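PDB 1NI3: Obg-like ATPase 1 from Schizosaccharomyces pombe, which hydrolyses ATP, and GTP less efficiently, with magnesium as cofactor, and acts as a negative regulator of the G2/M transition. Local coordinates for residues A[88-92]-A[93-97]. Sequence-based numbering, arbitrary orientation.
Sequences TVFDI and AGLTK
Leu95 folds back along the chain onto Asp91 and Phe90. From CB outward, its side chain first meets backbone oxygens: CB lies 3.4 Å from Ile92 O, and CG sits 3.8 Å from Asp91 O. CG is anti to the carbonyl carbon (chi1 -71°), which brings CD1 alongside Phe90, where it meets CD2 of the ring at 4.1 Å, an apolar contact made obliquely to the ring. Leu95 N is shared by two carbonyls, Asp91 O at 3.1 Å with a C=O...N angle of 160°, and Ile92 O, approached from above its carbonyl plane. Both bonds are bent, with N-H...O angles near 135°. Ile92 O also accepts a weak bond from Thr96 OG1. The sequence Asp-Ile-Ala-Gly leaving strand 81-90 corresponds to the DxxG motif (G3, Walker B) of P-loop GTPases, consistent with the position of Ala93 against Lys33 and of the Asp91 side chain about 5 Å from that of Ser34, a probable magnesium ligand. Asp91 is the centre of an inverse gamma turn, marked by a weak Ile92 N to Phe90 O bond. Its CG is anti to the backbone N, which sets the carboxylate beside Gly94, with Asp91 OD2 3.1 Å from Gly94 N. Replaced by alanine, Asp91 loses its carboxylate, and the Gly94 amide and the neighbourhood of Ser34 would probably lack that oxygen-bearing neighbour. Helix 107-113 touches the same turn, Phe109 against Ile92 and His112 against Leu95.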
ATOM      1  N   THR A  88      -5.382   4.700   2.220  1.00 28.80           N
ATOM      2  CA  THR A  88      -6.358   4.928   1.167  1.00 32.83           C
ATOM      3  C   THR A  88      -6.459   3.666   0.291  1.00 32.09           C
ATOM      4  O   THR A  88      -5.449   3.080  -0.113  1.00 32.43           O
ATOM      5  CB  THR A  88      -5.950   6.148   0.324  1.00 34.61           C
ATOM      6  OG1 THR A  88      -5.865   7.292   1.183  1.00 40.89           O
ATOM      7  CG2 THR A  88      -6.970   6.419  -0.773  1.00 35.90           C
ATOM      8  N   VAL A  89      -7.683   3.228   0.021  1.00 30.08           N
ATOM      9  CA  VAL A  89      -7.889   2.044  -0.797  1.00 31.61           C
ATOM     10  C   VAL A  89      -8.913   2.345  -1.885  1.00 31.55           C
ATOM     11  O   VAL A  89     -10.058   2.688  -1.592  1.00 30.33           O
ATOM     12  CB  VAL A  89      -8.365   0.863   0.083  1.00 32.39           C
ATOM     13  CG1 VAL A  89      -8.467  -0.414  -0.747  1.00 32.96           C
ATOM     14  CG2 VAL A  89      -7.422   0.674   1.247  1.00 29.12           C
ATOM     15  N   PHE A  90      -8.491   2.215  -3.141  1.00 33.62           N
ATOM     16  CA  PHE A  90      -9.374   2.487  -4.269  1.00 34.01           C
ATOM     17  C   PHE A  90      -9.990   1.280  -4.946  1.00 34.97           C
ATOM     18  O   PHE A  90      -9.332   0.251  -5.176  1.00 32.93           O
ATOM     19  CB  PHE A  90      -8.668   3.331  -5.324  1.00 34.29           C
ATOM     20  CG  PHE A  90      -8.797   4.807  -5.087  1.00 40.86           C
ATOM     21  CD1 PHE A  90      -7.690   5.571  -4.750  1.00 41.76           C
ATOM     22  CD2 PHE A  90     -10.041   5.434  -5.163  1.00 39.52           C
ATOM     23  CE1 PHE A  90      -7.819   6.931  -4.489  1.00 42.26           C
ATOM     24  CE2 PHE A  90     -10.175   6.801  -4.901  1.00 38.01           C
ATOM     25  CZ  PHE A  90      -9.068   7.550  -4.566  1.00 38.52           C
ATOM     26  N   ASP A  91     -11.275   1.432  -5.254  1.00 34.97           N
ATOM     27  CA  ASP A  91     -12.053   0.408  -5.928  1.00 35.02           C
ATOM     28  C   ASP A  91     -11.945   0.628  -7.439  1.00 35.20           C
ATOM     29  O   ASP A  91     -12.860   1.127  -8.084  1.00 33.82           O
ATOM     30  CB  ASP A  91     -13.506   0.489  -5.476  1.00 36.66           C
ATOM     31  CG  ASP A  91     -14.396  -0.451  -6.242  1.00 38.29           C
ATOM     32  OD1 ASP A  91     -13.933  -1.573  -6.549  1.00 39.66           O
ATOM     33  OD2 ASP A  91     -15.557  -0.078  -6.528  1.00 37.79           O
ATOM     34  N   ILE A  92     -10.796   0.246  -7.984  1.00 36.58           N
ATOM     35  CA  ILE A  92     -10.510   0.373  -9.404  1.00 37.36           C
ATOM     36  C   ILE A  92     -11.715  -0.045 -10.255  1.00 38.12           C
ATOM     37  O   ILE A  92     -12.164   0.714 -11.117  1.00 37.25           O
ATOM     38  CB  ILE A  92      -9.291  -0.486  -9.785  1.00 38.49           C
ATOM     39  CG1 ILE A  92      -8.136  -0.171  -8.833  1.00 35.01           C
ATOM     40  CG2 ILE A  92      -8.904  -0.215 -11.237  1.00 38.74           C
ATOM     41  CD1 ILE A  92      -7.720   1.282  -8.845  1.00 34.37           C
ATOM     42  N   ALA A  93     -12.229  -1.250 -10.021  1.00 38.38           N
ATOM     43  CA  ALA A  93     -13.376  -1.728 -10.780  1.00 36.85           C
ATOM     44  C   ALA A  93     -14.496  -0.692 -10.740  1.00 38.62           C
ATOM     45  O   ALA A  93     -15.012  -0.292 -11.775  1.00 43.25           O
ATOM     46  CB  ALA A  93     -13.862  -3.046 -10.221  1.00 33.80           C
ATOM     47  N   GLY A  94     -14.867  -0.254  -9.548  1.00 39.23           N
ATOM     48  CA  GLY A  94     -15.927   0.727  -9.434  1.00 41.71           C
ATOM     49  C   GLY A  94     -15.705   2.002 -10.225  1.00 45.90           C
ATOM     50  O   GLY A  94     -16.672   2.662 -10.608  1.00 45.77           O
ATOM     51  N   LEU A  95     -14.444   2.352 -10.475  1.00 50.53           N
ATOM     52  CA  LEU A  95     -14.109   3.578 -11.208  1.00 53.07           C
ATOM     53  C   LEU A  95     -14.199   3.436 -12.713  1.00 54.39           C
ATOM     54  O   LEU A  95     -13.755   4.317 -13.443  1.00 55.51           O
ATOM     55  CB  LEU A  95     -12.699   4.047 -10.858  1.00 53.59           C
ATOM     56  CG  LEU A  95     -12.542   4.609  -9.450  1.00 53.98           C
ATOM     57  CD1 LEU A  95     -11.069   4.693  -9.094  1.00 54.14           C
ATOM     58  CD2 LEU A  95     -13.213   5.969  -9.377  1.00 53.47           C
ATOM     59  N   THR A  96     -14.770   2.334 -13.173  1.00 57.47           N
ATOM     60  CA  THR A  96     -14.928   2.097 -14.595  1.00 62.03           C
ATOM     61  C   THR A  96     -15.942   0.995 -14.778  1.00 68.56           C
ATOM     62  O   THR A  96     -15.598  -0.177 -14.669  1.00 74.40           O
ATOM     63  CB  THR A  96     -13.607   1.653 -15.258  1.00 59.92           C
ATOM     64  OG1 THR A  96     -12.735   1.071 -14.280  1.00 53.93           O
ATOM     65  CG2 THR A  96     -12.923   2.825 -15.928  1.00 63.37           C
ATOM     66  N   LYS A  97     -17.194   1.347 -15.046  1.00 72.88           N
ATOM     67  CA  LYS A  97     -18.196   0.299 -15.218  1.00 76.96           C
ATOM     68  C   LYS A  97     -17.806  -0.679 -16.322  1.00 78.55           C
ATOM     69  O   LYS A  97     -18.037  -1.884 -16.204  1.00 80.85           O
ATOM     70  CB  LYS A  97     -19.571   0.888 -15.527  1.00 77.97           C
ATOM     71  CG  LYS A  97     -20.658   0.449 -14.532  1.00 78.43           C
ATOM     72  CD  LYS A  97     -20.777  -1.079 -14.397  1.00 73.95           C
ATOM     73  CE  LYS A  97     -21.323  -1.724 -15.663  1.00 69.70           C
ATOM     74  NZ  LYS A  97     -21.562  -3.175 -15.466  1.00 64.43           N
TER